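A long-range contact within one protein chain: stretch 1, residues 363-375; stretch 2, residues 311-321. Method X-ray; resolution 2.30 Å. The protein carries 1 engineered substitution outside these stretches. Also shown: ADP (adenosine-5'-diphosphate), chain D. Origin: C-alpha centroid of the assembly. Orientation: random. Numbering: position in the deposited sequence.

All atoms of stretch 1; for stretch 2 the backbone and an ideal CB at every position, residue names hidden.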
# COMPACT_ATOMS: atom_id res chain seq x y z
N LEU A 363 -13.33 10.53 -25.04
CA LEU A 363 -12.09 11.30 -25.18
C LEU A 363 -12.18 12.36 -26.27
O LEU A 363 -11.76 13.50 -26.10
CB LEU A 363 -10.92 10.35 -25.51
CG LEU A 363 -10.27 9.35 -24.54
CD1 LEU A 363 -9.58 10.07 -23.37
CD2 LEU A 363 -11.22 8.29 -24.01
N LEU A 364 -12.75 11.95 -27.41
CA LEU A 364 -12.88 12.79 -28.59
C LEU A 364 -13.82 13.96 -28.33
O LEU A 364 -13.56 15.09 -28.77
CB LEU A 364 -13.40 11.95 -29.76
CG LEU A 364 -12.43 11.12 -30.62
CD1 LEU A 364 -12.33 11.71 -32.03
CD2 LEU A 364 -11.05 10.94 -29.99
N HIS A 365 -14.89 13.68 -27.59
CA HIS A 365 -15.89 14.69 -27.23
C HIS A 365 -15.33 15.70 -26.22
O HIS A 365 -15.81 16.83 -26.14
CB HIS A 365 -17.17 14.01 -26.72
CG HIS A 365 -18.05 13.47 -27.81
ND1 HIS A 365 -17.63 13.34 -29.12
CD2 HIS A 365 -19.32 13.00 -27.78
CE1 HIS A 365 -18.61 12.83 -29.85
NE2 HIS A 365 -19.65 12.62 -29.06
N LEU A 366 -14.30 15.29 -25.48
CA LEU A 366 -13.57 16.19 -24.57
C LEU A 366 -12.45 16.95 -25.26
O LEU A 366 -11.62 17.57 -24.59
CB LEU A 366 -13.03 15.45 -23.33
CG LEU A 366 -13.85 15.63 -22.06
CD1 LEU A 366 -13.59 14.51 -21.08
CD2 LEU A 366 -13.58 16.98 -21.44
N GLY A 367 -12.43 16.88 -26.59
CA GLY A 367 -11.50 17.63 -27.43
C GLY A 367 -10.07 17.15 -27.34
O GLY A 367 -9.13 17.94 -27.55
N LEU A 368 -9.91 15.87 -27.03
CA LEU A 368 -8.60 15.28 -26.72
C LEU A 368 -8.13 14.36 -27.83
O LEU A 368 -7.21 13.56 -27.61
CB LEU A 368 -8.67 14.49 -25.41
CG LEU A 368 -8.81 15.21 -24.07
CD1 LEU A 368 -9.31 14.23 -23.01
CD2 LEU A 368 -7.49 15.84 -23.64
N GLY A 369 -8.74 14.50 -29.01
CA GLY A 369 -8.50 13.61 -30.14
C GLY A 369 -7.28 13.95 -30.97
O GLY A 369 -7.06 13.37 -32.04
N TYR A 370 -6.48 14.90 -30.49
CA TYR A 370 -5.24 15.33 -31.17
C TYR A 370 -3.99 14.69 -30.56
O TYR A 370 -2.89 14.80 -31.10
CB TYR A 370 -5.13 16.87 -31.15
CG TYR A 370 -5.05 17.45 -29.76
CD1 TYR A 370 -6.21 17.83 -29.07
CD2 TYR A 370 -3.82 17.59 -29.11
CE1 TYR A 370 -6.14 18.35 -27.77
CE2 TYR A 370 -3.74 18.10 -27.83
CZ TYR A 370 -4.89 18.47 -27.16
OH TYR A 370 -4.78 18.98 -25.89
N LEU A 371 -4.17 14.05 -29.41
CA LEU A 371 -3.10 13.34 -28.71
C LEU A 371 -2.88 11.95 -29.30
O LEU A 371 -3.81 11.30 -29.76
CB LEU A 371 -3.43 13.22 -27.22
CG LEU A 371 -3.49 14.50 -26.37
CD1 LEU A 371 -3.97 14.25 -24.94
CD2 LEU A 371 -2.15 15.23 -26.36
N GLY A 372 -1.63 11.49 -29.28
CA GLY A 372 -1.29 10.14 -29.72
C GLY A 372 -1.14 9.23 -28.52
O GLY A 372 -0.69 9.66 -27.46
N LEU A 373 -1.49 7.95 -28.66
CA LEU A 373 -1.44 7.07 -27.49
C LEU A 373 -0.04 6.66 -27.00
O LEU A 373 0.09 6.05 -25.94
CB LEU A 373 -2.44 5.89 -27.59
CG LEU A 373 -2.77 4.99 -28.78
CD1 LEU A 373 -3.80 3.99 -28.30
CD2 LEU A 373 -3.33 5.73 -29.97
N ASP A 374 1.00 7.04 -27.75
CA ASP A 374 2.40 6.86 -27.30
C ASP A 374 2.95 8.08 -26.54
O ASP A 374 4.06 8.05 -26.01
CB ASP A 374 3.31 6.45 -28.47
CG ASP A 374 3.38 7.51 -29.59
OD1 ASP A 374 2.66 8.53 -29.53
OD2 ASP A 374 4.17 7.30 -30.54
N ARG A 375 2.14 9.14 -26.48
CA ARG A 375 2.51 10.41 -25.87
C ARG A 375 2.71 10.28 -24.37
O ARG A 375 1.82 9.79 -23.65
CB ARG A 375 1.44 11.45 -26.19
CG ARG A 375 1.54 12.78 -25.47
CD ARG A 375 2.53 13.70 -26.13
NE ARG A 375 2.57 15.00 -25.48
CZ ARG A 375 1.88 16.07 -25.87
NH1 ARG A 375 1.09 16.01 -26.94
NH2 ARG A 375 1.98 17.21 -25.20
N UNK A 311 2.81 1.44 -35.13
CA UNK A 311 2.42 2.49 -36.06
C UNK A 311 1.03 3.05 -35.79
O UNK A 311 0.80 4.25 -35.99
CB UNK A 311 2.48 1.96 -37.49
N UNK A 312 0.09 2.19 -35.37
CA UNK A 312 -1.24 2.64 -34.91
C UNK A 312 -1.10 3.57 -33.69
O UNK A 312 -1.83 4.56 -33.56
CB UNK A 312 -2.12 1.44 -34.56
N UNK A 313 -0.15 3.24 -32.82
CA UNK A 313 0.05 3.97 -31.57
C UNK A 313 0.62 5.38 -31.75
O UNK A 313 0.44 6.24 -30.89
CB UNK A 313 0.98 3.17 -30.66
N UNK A 314 1.29 5.62 -32.88
CA UNK A 314 1.77 6.97 -33.19
C UNK A 314 0.64 7.92 -33.56
O UNK A 314 0.75 9.14 -33.36
CB UNK A 314 2.78 6.91 -34.33
N UNK A 315 -0.46 7.37 -34.07
CA UNK A 315 -1.56 8.15 -34.62
C UNK A 315 -2.41 8.84 -33.55
O UNK A 315 -2.50 8.36 -32.43
CB UNK A 315 -2.45 7.24 -35.47
N UNK A 316 -3.03 9.98 -33.90
CA UNK A 316 -3.94 10.61 -32.96
C UNK A 316 -5.15 9.74 -32.65
O UNK A 316 -5.56 8.93 -33.49
CB UNK A 316 -4.40 11.96 -33.51
N UNK A 317 -5.72 9.92 -31.46
CA UNK A 317 -6.92 9.20 -31.04
C UNK A 317 -8.09 9.32 -32.03
O UNK A 317 -8.89 8.39 -32.18
CB UNK A 317 -7.36 9.71 -29.67
N UNK A 318 -8.19 10.47 -32.70
CA UNK A 318 -9.22 10.73 -33.70
C UNK A 318 -9.05 9.87 -34.95
O UNK A 318 -10.04 9.43 -35.55
CB UNK A 318 -9.21 12.21 -34.09
N UNK A 319 -7.80 9.63 -35.33
CA UNK A 319 -7.47 8.80 -36.49
C UNK A 319 -7.70 7.33 -36.21
O UNK A 319 -8.20 6.60 -37.07
CB UNK A 319 -6.02 9.02 -36.91
N UNK A 320 -7.33 6.89 -35.00
CA UNK A 320 -7.58 5.52 -34.56
C UNK A 320 -9.09 5.24 -34.52
O UNK A 320 -9.54 4.17 -34.91
CB UNK A 320 -6.95 5.28 -33.19
N UNK A 321 -9.86 6.22 -34.06
CA UNK A 321 -11.32 6.11 -33.97
C UNK A 321 -11.95 5.80 -35.31
O UNK A 321 -12.68 4.81 -35.45
CB UNK A 321 -11.92 7.40 -33.41
PB ADP D . -1.74 23.79 -27.72
O1B ADP D . -2.64 23.00 -26.79
O2B ADP D . -0.50 24.36 -27.10
O3B ADP D . -2.54 24.78 -28.53
PA ADP D . 0.32 22.08 -28.83
O1A ADP D . 0.43 20.94 -27.87
O2A ADP D . 1.33 23.18 -28.82
O3A ADP D . -1.17 22.71 -28.79
O5' ADP D . 0.45 21.38 -30.29
C5' ADP D . -0.64 20.69 -30.88
C4' ADP D . -0.22 19.45 -31.65
O4' ADP D . 1.15 19.13 -31.41
C3' ADP D . -1.02 18.27 -31.12
O3' ADP D . -1.37 17.41 -32.20
C2' ADP D . -0.08 17.58 -30.16
O2' ADP D . -0.37 16.19 -29.96
C1' ADP D . 1.28 17.84 -30.79
N9 ADP D . 2.35 17.82 -29.76
C8 ADP D . 2.64 18.83 -28.91
N7 ADP D . 3.68 18.51 -28.10
C5 ADP D . 4.05 17.25 -28.43
C6 ADP D . 5.08 16.29 -27.96
N6 ADP D . 5.92 16.63 -26.96
N1 ADP D . 5.14 15.08 -28.57
C2 ADP D . 4.30 14.73 -29.56
N3 ADP D . 3.34 15.55 -30.04
C4 ADP D . 3.17 16.80 -29.52

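Position 311 is helical, and nothing of stretch 1 lies within 5.5 Å of its ideal CB. The residue is Glu 311, which makes no contact across the interface.

Position 312 is also helical. Its CB points sideways and meets nothing within 5.5 Å, so many side chains would fit. It is Leu 312, whose backbone O lies 4.1 Å from Leu 373 CD2.

Position 313 has its ideal CB sideways, 4.6 Å from both Leu 373 CG and Asp 374 CB. A small or polar side chain would suit, and a somewhat larger one is not excluded. The backbone matters more, because its carbonyl faces the turn that starts at Gly 372. The residue is Ser 313. Its O accepts a weak hydrogen bond from Asp 374 N, at 3.3 Å and a bent angle of 127°.

Position 314 points away overall, but its ideal CB is 4.1 Å from Asp 374 OD2. The acid would favour a basic side chain, though a polar one would also serve. It is Arg 314. Asp 374 OD2 touches its CG at 3.3 Å, while NE is 4.6 Å from OD2. The charges are near each other, but this is no salt bridge.

Position 315 points away from stretch 1, which leaves the choice open. It is Leu 315. Its backbone O receives a CA-H...O contact from Gly 372 CA at 3.5 Å.

Position 316 has phi -64° and psi 153°, angles that proline accepts readily. Its N makes no hydrogen bond to stretch 1, and its ideal CB sits sideways, 3.3 Å from Gly 369 O. A compact side chain suits, and proline is one good choice among several. It is Pro 316, at the N-cap position of the helix that follows. Its CA makes a CA-H...O contact with Leu 371 O at 3.3 Å.

Position 317 points toward stretch 1. Its ideal CB is 3.9 Å from both Leu 364 CD2 and Leu 371 O, with the side chain of Leu 373 farther along. Leucine, isoleucine or methionine would suit this apolar setting. It is Leu 317, with the largest covered area in the contact. CB meets Leu 364 CD2 at 3.9 Å, and CD2 meets Leu 373 CD2 at 4.0 Å. Its N donates a hydrogen bond to Leu 371 O at 2.9 Å.

Position 318 is tight: the ideal CB is 3.2 Å from Gly 369 O and 3.8 Å from Leu 364 CD1. A small residue is favoured. It is Ala 318, whose N donates a hydrogen bond to Gly 369 O at 3.2 Å.

At position 319 stretch 1 does not constrain the choice. Arg 319 leads its side chain away.

Position 320 points toward stretch 1, with its ideal CB 4.9 Å from Leu 373 CD2. A medium apolar side chain fits. It is Val 320, whose CG2 reaches Leu 373 CD2 at 3.9 Å.

Position 321 also points toward stretch 1, its ideal CB 4.5 Å from Leu 364 CD1. It is Ser 321, which lies just beyond close contact.

Stretch 2 311-321: ELSRLPLARVS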
# COMPACT_ATOMS: atom_id res chain seq x y z
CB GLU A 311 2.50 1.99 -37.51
CG GLU A 311 3.78 1.22 -37.86
CD GLU A 311 3.68 0.49 -39.19
OE1 GLU A 311 2.57 0.06 -39.56
OE2 GLU A 311 4.71 0.33 -39.87
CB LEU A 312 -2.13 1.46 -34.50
CG LEU A 312 -3.37 1.01 -35.28
CD1 LEU A 312 -4.15 0.02 -34.44
CD2 LEU A 312 -4.30 2.15 -35.72
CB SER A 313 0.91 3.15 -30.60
OG SER A 313 0.21 1.99 -30.20
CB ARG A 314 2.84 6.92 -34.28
CG ARG A 314 4.22 6.65 -33.74
CD ARG A 314 5.02 5.78 -34.68
NE ARG A 314 6.36 5.54 -34.13
CZ ARG A 314 7.49 5.97 -34.68
NH1 ARG A 314 7.46 6.67 -35.82
NH2 ARG A 314 8.65 5.71 -34.10
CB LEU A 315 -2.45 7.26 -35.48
CG LEU A 315 -1.82 6.46 -36.62
CD1 LEU A 315 -2.93 5.82 -37.44
CD2 LEU A 315 -0.93 7.34 -37.49
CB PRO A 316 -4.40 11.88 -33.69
CG PRO A 316 -3.38 12.12 -34.72
CD PRO A 316 -2.91 10.77 -35.14
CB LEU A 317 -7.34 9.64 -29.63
CG LEU A 317 -6.25 9.62 -28.56
CD1 LEU A 317 -6.67 10.43 -27.35
CD2 LEU A 317 -5.88 8.19 -28.15
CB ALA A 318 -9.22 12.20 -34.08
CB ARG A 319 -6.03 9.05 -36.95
CG ARG A 319 -5.77 10.45 -37.53
CD ARG A 319 -6.49 10.67 -38.86
NE ARG A 319 -5.76 10.11 -39.99
CZ ARG A 319 -6.27 9.96 -41.21
NH1 ARG A 319 -7.52 10.33 -41.48
NH2 ARG A 319 -5.52 9.44 -42.18
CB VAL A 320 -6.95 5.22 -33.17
CG1 VAL A 320 -7.32 3.84 -32.68
CG2 VAL A 320 -5.43 5.34 -33.23
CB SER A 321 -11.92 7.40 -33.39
OG SER A 321 -13.24 7.19 -32.91
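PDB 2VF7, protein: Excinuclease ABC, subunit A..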